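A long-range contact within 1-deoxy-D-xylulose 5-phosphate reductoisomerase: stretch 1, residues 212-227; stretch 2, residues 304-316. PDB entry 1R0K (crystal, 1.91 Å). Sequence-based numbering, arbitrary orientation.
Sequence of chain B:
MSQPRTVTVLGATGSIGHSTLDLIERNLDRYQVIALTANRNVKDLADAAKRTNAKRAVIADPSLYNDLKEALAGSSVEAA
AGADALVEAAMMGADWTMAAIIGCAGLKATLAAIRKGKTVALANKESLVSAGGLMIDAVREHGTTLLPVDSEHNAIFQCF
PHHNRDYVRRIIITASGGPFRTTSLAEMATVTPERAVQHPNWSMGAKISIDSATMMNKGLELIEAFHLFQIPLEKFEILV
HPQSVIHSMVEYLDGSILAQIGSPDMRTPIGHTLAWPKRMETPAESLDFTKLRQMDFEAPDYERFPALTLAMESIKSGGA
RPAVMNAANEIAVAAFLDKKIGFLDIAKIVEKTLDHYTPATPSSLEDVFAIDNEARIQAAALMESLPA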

# COMPACT_ATOMS: atom_id res chain seq x y z
N SER B 212 -18.29 -2.22 -19.07
CA SER B 212 -17.82 -3.15 -18.05
C SER B 212 -17.87 -4.57 -18.64
O SER B 212 -16.96 -5.37 -18.45
CB SER B 212 -18.72 -3.06 -16.82
OG SER B 212 -18.43 -4.09 -15.89
N ALA B 213 -18.94 -4.86 -19.37
CA ALA B 213 -19.13 -6.17 -19.98
C ALA B 213 -18.09 -6.49 -21.04
O ALA B 213 -17.64 -7.62 -21.16
CB ALA B 213 -20.54 -6.25 -20.57
N THR B 214 -17.70 -5.49 -21.83
CA THR B 214 -16.71 -5.69 -22.89
C THR B 214 -15.30 -5.44 -22.37
O THR B 214 -14.32 -5.77 -23.04
CB THR B 214 -16.95 -4.73 -24.05
OG1 THR B 214 -16.72 -3.39 -23.60
CG2 THR B 214 -18.38 -4.85 -24.58
N MET B 215 -15.22 -4.87 -21.18
CA MET B 215 -13.96 -4.52 -20.54
C MET B 215 -13.32 -3.31 -21.21
O MET B 215 -12.13 -3.05 -21.05
CB MET B 215 -12.99 -5.71 -20.52
CG MET B 215 -13.34 -6.77 -19.48
SD MET B 215 -11.95 -7.85 -19.05
CE MET B 215 -11.10 -6.85 -17.83
N MET B 216 -14.13 -2.56 -21.95
CA MET B 216 -13.65 -1.34 -22.61
C MET B 216 -13.33 -0.35 -21.49
O MET B 216 -12.40 0.46 -21.60
CB MET B 216 -14.73 -0.77 -23.52
CG MET B 216 -14.32 0.50 -24.26
SD MET B 216 -12.92 0.24 -25.37
CE MET B 216 -13.69 -0.70 -26.67
N ASN B 217 -14.09 -0.42 -20.41
CA ASN B 217 -13.88 0.48 -19.27
C ASN B 217 -12.45 0.29 -18.77
O ASN B 217 -11.79 1.27 -18.43
CB ASN B 217 -14.89 0.21 -18.15
CG ASN B 217 -14.65 -1.11 -17.42
OD1 ASN B 217 -14.40 -2.15 -18.04
ND2 ASN B 217 -14.74 -1.07 -16.10
N LYS B 218 -11.97 -0.95 -18.75
CA LYS B 218 -10.61 -1.23 -18.30
C LYS B 218 -9.58 -0.71 -19.29
O LYS B 218 -8.51 -0.25 -18.90
CB LYS B 218 -10.37 -2.73 -18.10
CG LYS B 218 -10.81 -3.24 -16.76
CD LYS B 218 -10.11 -2.50 -15.63
CE LYS B 218 -11.00 -2.51 -14.40
NZ LYS B 218 -10.43 -1.80 -13.25
N GLY B 219 -9.90 -0.81 -20.58
CA GLY B 219 -8.99 -0.33 -21.60
C GLY B 219 -8.82 1.18 -21.48
O GLY B 219 -7.72 1.70 -21.61
N LEU B 220 -9.93 1.87 -21.21
CA LEU B 220 -9.90 3.32 -21.07
C LEU B 220 -9.13 3.70 -19.80
O LEU B 220 -8.41 4.69 -19.77
CB LEU B 220 -11.32 3.87 -21.02
CG LEU B 220 -12.15 3.52 -22.26
CD1 LEU B 220 -13.57 4.02 -22.09
CD2 LEU B 220 -11.52 4.13 -23.50
N GLU B 221 -9.30 2.89 -18.76
CA GLU B 221 -8.60 3.14 -17.51
C GLU B 221 -7.10 3.01 -17.72
O GLU B 221 -6.32 3.76 -17.13
CB GLU B 221 -9.07 2.14 -16.44
CG GLU B 221 -10.39 2.53 -15.82
CD GLU B 221 -10.95 1.45 -14.91
OE1 GLU B 221 -10.15 0.72 -14.30
OE2 GLU B 221 -12.19 1.34 -14.81
N LEU B 222 -6.69 2.07 -18.56
CA LEU B 222 -5.28 1.87 -18.85
C LEU B 222 -4.72 3.10 -19.54
O LEU B 222 -3.62 3.56 -19.25
CB LEU B 222 -5.10 0.66 -19.76
CG LEU B 222 -3.69 0.41 -20.27
CD1 LEU B 222 -2.74 0.17 -19.11
CD2 LEU B 222 -3.70 -0.79 -21.21
N ILE B 223 -5.50 3.64 -20.48
CA ILE B 223 -5.07 4.81 -21.21
C ILE B 223 -4.90 5.98 -20.25
O ILE B 223 -3.89 6.66 -20.27
CB ILE B 223 -6.09 5.17 -22.31
CG1 ILE B 223 -6.07 4.08 -23.39
CG2 ILE B 223 -5.75 6.53 -22.93
CD1 ILE B 223 -7.12 4.26 -24.46
N GLU B 224 -5.89 6.18 -19.39
CA GLU B 224 -5.83 7.26 -18.41
C GLU B 224 -4.63 7.10 -17.49
O GLU B 224 -3.93 8.07 -17.19
CB GLU B 224 -7.09 7.27 -17.55
CG GLU B 224 -8.37 7.57 -18.28
CD GLU B 224 -9.57 7.50 -17.35
OE1 GLU B 224 -10.09 6.38 -17.15
OE2 GLU B 224 -9.96 8.56 -16.81
N ALA B 225 -4.40 5.87 -17.03
CA ALA B 225 -3.28 5.58 -16.14
C ALA B 225 -1.95 5.90 -16.80
O ALA B 225 -1.03 6.41 -16.17
CB ALA B 225 -3.31 4.11 -15.72
N PHE B 226 -1.86 5.59 -18.09
CA PHE B 226 -0.64 5.85 -18.84
C PHE B 226 -0.26 7.33 -18.80
O PHE B 226 0.91 7.67 -18.64
CB PHE B 226 -0.82 5.38 -20.29
CG PHE B 226 0.35 5.70 -21.18
CD1 PHE B 226 1.56 5.02 -21.03
CD2 PHE B 226 0.27 6.70 -22.14
CE1 PHE B 226 2.66 5.34 -21.82
CE2 PHE B 226 1.36 7.03 -22.93
CZ PHE B 226 2.56 6.34 -22.76
N HIS B 227 -1.24 8.21 -18.96
CA HIS B 227 -0.98 9.64 -18.95
C HIS B 227 -0.76 10.17 -17.54
O HIS B 227 0.07 11.04 -17.32
CB HIS B 227 -2.12 10.41 -19.61
CG HIS B 227 -2.10 10.32 -21.11
ND1 HIS B 227 -2.96 9.52 -21.82
CD2 HIS B 227 -1.30 10.92 -22.02
CE1 HIS B 227 -2.70 9.63 -23.11
NE2 HIS B 227 -1.69 10.47 -23.26
N ARG B 304 -10.72 -13.17 -25.35
CA ARG B 304 -12.15 -12.98 -25.12
C ARG B 304 -12.56 -11.52 -24.96
O ARG B 304 -13.72 -11.17 -25.16
CB ARG B 304 -12.58 -13.81 -23.91
CG ARG B 304 -12.63 -15.31 -24.21
CD ARG B 304 -12.67 -16.16 -22.96
NE ARG B 304 -13.74 -15.77 -22.06
CZ ARG B 304 -13.56 -15.33 -20.82
NH1 ARG B 304 -12.34 -15.23 -20.32
NH2 ARG B 304 -14.61 -14.99 -20.08
N PHE B 305 -11.60 -10.66 -24.62
CA PHE B 305 -11.91 -9.24 -24.46
C PHE B 305 -10.93 -8.39 -25.28
O PHE B 305 -10.06 -7.72 -24.74
CB PHE B 305 -11.86 -8.87 -22.97
CG PHE B 305 -12.80 -9.68 -22.13
CD1 PHE B 305 -12.37 -10.86 -21.51
CD2 PHE B 305 -14.14 -9.32 -22.02
CE1 PHE B 305 -13.26 -11.66 -20.79
CE2 PHE B 305 -15.05 -10.12 -21.30
CZ PHE B 305 -14.60 -11.29 -20.69
N PRO B 306 -11.09 -8.41 -26.62
CA PRO B 306 -10.23 -7.66 -27.54
C PRO B 306 -10.15 -6.16 -27.29
O PRO B 306 -9.23 -5.49 -27.76
CB PRO B 306 -10.81 -8.00 -28.92
CG PRO B 306 -12.25 -8.31 -28.63
CD PRO B 306 -12.16 -9.11 -27.35
N ALA B 307 -11.11 -5.62 -26.54
CA ALA B 307 -11.09 -4.20 -26.23
C ALA B 307 -9.80 -3.86 -25.49
O ALA B 307 -9.28 -2.75 -25.60
CB ALA B 307 -12.30 -3.82 -25.37
N LEU B 308 -9.28 -4.82 -24.72
CA LEU B 308 -8.05 -4.60 -23.97
C LEU B 308 -6.89 -4.41 -24.94
O LEU B 308 -6.04 -3.55 -24.73
CB LEU B 308 -7.77 -5.77 -23.02
CG LEU B 308 -8.78 -5.96 -21.87
CD1 LEU B 308 -8.34 -7.13 -20.99
CD2 LEU B 308 -8.87 -4.67 -21.05
N THR B 309 -6.87 -5.21 -26.00
CA THR B 309 -5.81 -5.09 -27.00
C THR B 309 -5.92 -3.78 -27.76
O THR B 309 -4.91 -3.13 -28.04
CB THR B 309 -5.87 -6.26 -27.99
OG1 THR B 309 -5.70 -7.49 -27.29
CG2 THR B 309 -4.77 -6.11 -29.04
N LEU B 310 -7.15 -3.40 -28.10
CA LEU B 310 -7.38 -2.15 -28.83
C LEU B 310 -6.84 -0.98 -28.03
O LEU B 310 -6.18 -0.09 -28.58
CB LEU B 310 -8.88 -1.96 -29.10
CG LEU B 310 -9.51 -2.97 -30.07
CD1 LEU B 310 -10.97 -2.61 -30.31
CD2 LEU B 310 -8.73 -2.98 -31.38
N ALA B 311 -7.10 -0.97 -26.73
CA ALA B 311 -6.62 0.11 -25.87
C ALA B 311 -5.10 0.14 -25.90
O ALA B 311 -4.50 1.20 -26.06
CB ALA B 311 -7.11 -0.11 -24.43
N MET B 312 -4.48 -1.04 -25.77
CA MET B 312 -3.03 -1.16 -25.80
C MET B 312 -2.44 -0.61 -27.10
O MET B 312 -1.49 0.17 -27.07
CB MET B 312 -2.61 -2.64 -25.66
CG MET B 312 -2.67 -3.18 -24.25
SD MET B 312 -1.32 -2.57 -23.22
CE MET B 312 -1.62 -3.50 -21.69
N GLU B 313 -2.99 -1.04 -28.23
CA GLU B 313 -2.50 -0.60 -29.53
C GLU B 313 -2.71 0.91 -29.71
O GLU B 313 -1.85 1.60 -30.26
CB GLU B 313 -3.20 -1.37 -30.65
CG GLU B 313 -3.03 -2.88 -30.52
CD GLU B 313 -3.68 -3.65 -31.65
OE1 GLU B 313 -4.80 -3.28 -32.06
OE2 GLU B 313 -3.07 -4.63 -32.13
N SER B 314 -3.84 1.41 -29.24
CA SER B 314 -4.12 2.83 -29.35
C SER B 314 -3.07 3.64 -28.59
O SER B 314 -2.56 4.65 -29.09
CB SER B 314 -5.52 3.14 -28.83
OG SER B 314 -6.52 2.55 -29.65
N ILE B 315 -2.73 3.20 -27.38
CA ILE B 315 -1.72 3.91 -26.57
C ILE B 315 -0.37 3.85 -27.26
O ILE B 315 0.32 4.87 -27.38
CB ILE B 315 -1.57 3.28 -25.17
CG1 ILE B 315 -2.87 3.43 -24.38
CG2 ILE B 315 -0.42 3.96 -24.42
CD1 ILE B 315 -2.83 2.78 -23.02
N LYS B 316 0.02 2.66 -27.71
CA LYS B 316 1.30 2.47 -28.39
C LYS B 316 1.42 3.43 -29.56
O LYS B 316 2.44 4.09 -29.73
CB LYS B 316 1.42 1.04 -28.91
CG LYS B 316 1.52 -0.01 -27.82
CD LYS B 316 1.71 -1.40 -28.40
CE LYS B 316 1.87 -2.44 -27.30
NZ LYS B 316 2.07 -3.81 -27.85
O HOH W 1 -13.71 -6.62 -25.79

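Two helices, 216-227 and a second that runs through 307-316, lie side by side with their N-to-C directions only 21° apart and their axes 8.1 Å apart at closest approach. The backbones come nearest at Gly219 and Ala311, whose CA atoms are 4.9 Å apart; the CA atoms of Met216 and Ala307 are 5.3 Å apart, and those of Ile223 and Ile315 6.4 Å. Ahead of the first helix the chain breaks from an earlier helical segment at Met215, which takes a positive phi (73°) and occupies the N-cap position. Its carbonyl still accepts the amide of Gly219 (N to O, 3.2 Å), while Thr214 OG1 accepts the backbone N of Met216 at 3.2 Å.

No direct hydrogen bond joins the stretches. A water links them instead, donating to Thr214 O and accepting from Ala307 N, each at 2.9 Å, and so satisfies a carbonyl and an amide at the N-terminal end of the contact. Beside it, Ala307 CB sits 3.6 Å from Thr214 O and 3.7 Å from Met216 CE, the methionine side chain starting away from the second stretch but bringing its end back.

The Phe305 ring is held in two ways. Met215 SD lies over one face, 4.0 Å from the ring centroid and 21° off the normal, a sulfur-aromatic contact that sets a polarizable atom against the pi cloud. At the ring edge, near its plane, Ala213 O approaches CE2 of Phe305 (3.6 Å) and Thr214 O approaches CD2 of Phe305 (3.7 Å), placing carbonyl oxygens by the electropositive rim. Leu308 fills the neighbouring space, its CD2 lying 3.6 Å from Met215 O and 3.8 Å from Lys218 CB.

The close approach at the middle depends on small residues. Gly219 CA touches Ala311 CB at 3.4 Å; an ideal CB on Gly219 would point toward the second stretch and fall 2.8 Å from Ala311 CB, a clash.

Farther along, Ile315 buries the largest area of any residue here. Its CG1 packs 3.4 Å from Ile223 CG1, and its CD1 lies 3.7 Å from Leu222 CG. Its CG2 methyl sits over a face of the Phe226 ring, 3.7 Å from the centroid and 14° off the normal, a CH-pi contact. Leu222 also reaches Met312, with CD2 of the leucine 3.4 Å from CE of the methionine. These apolar surfaces contribute to the 712 Å² buried between the stretches.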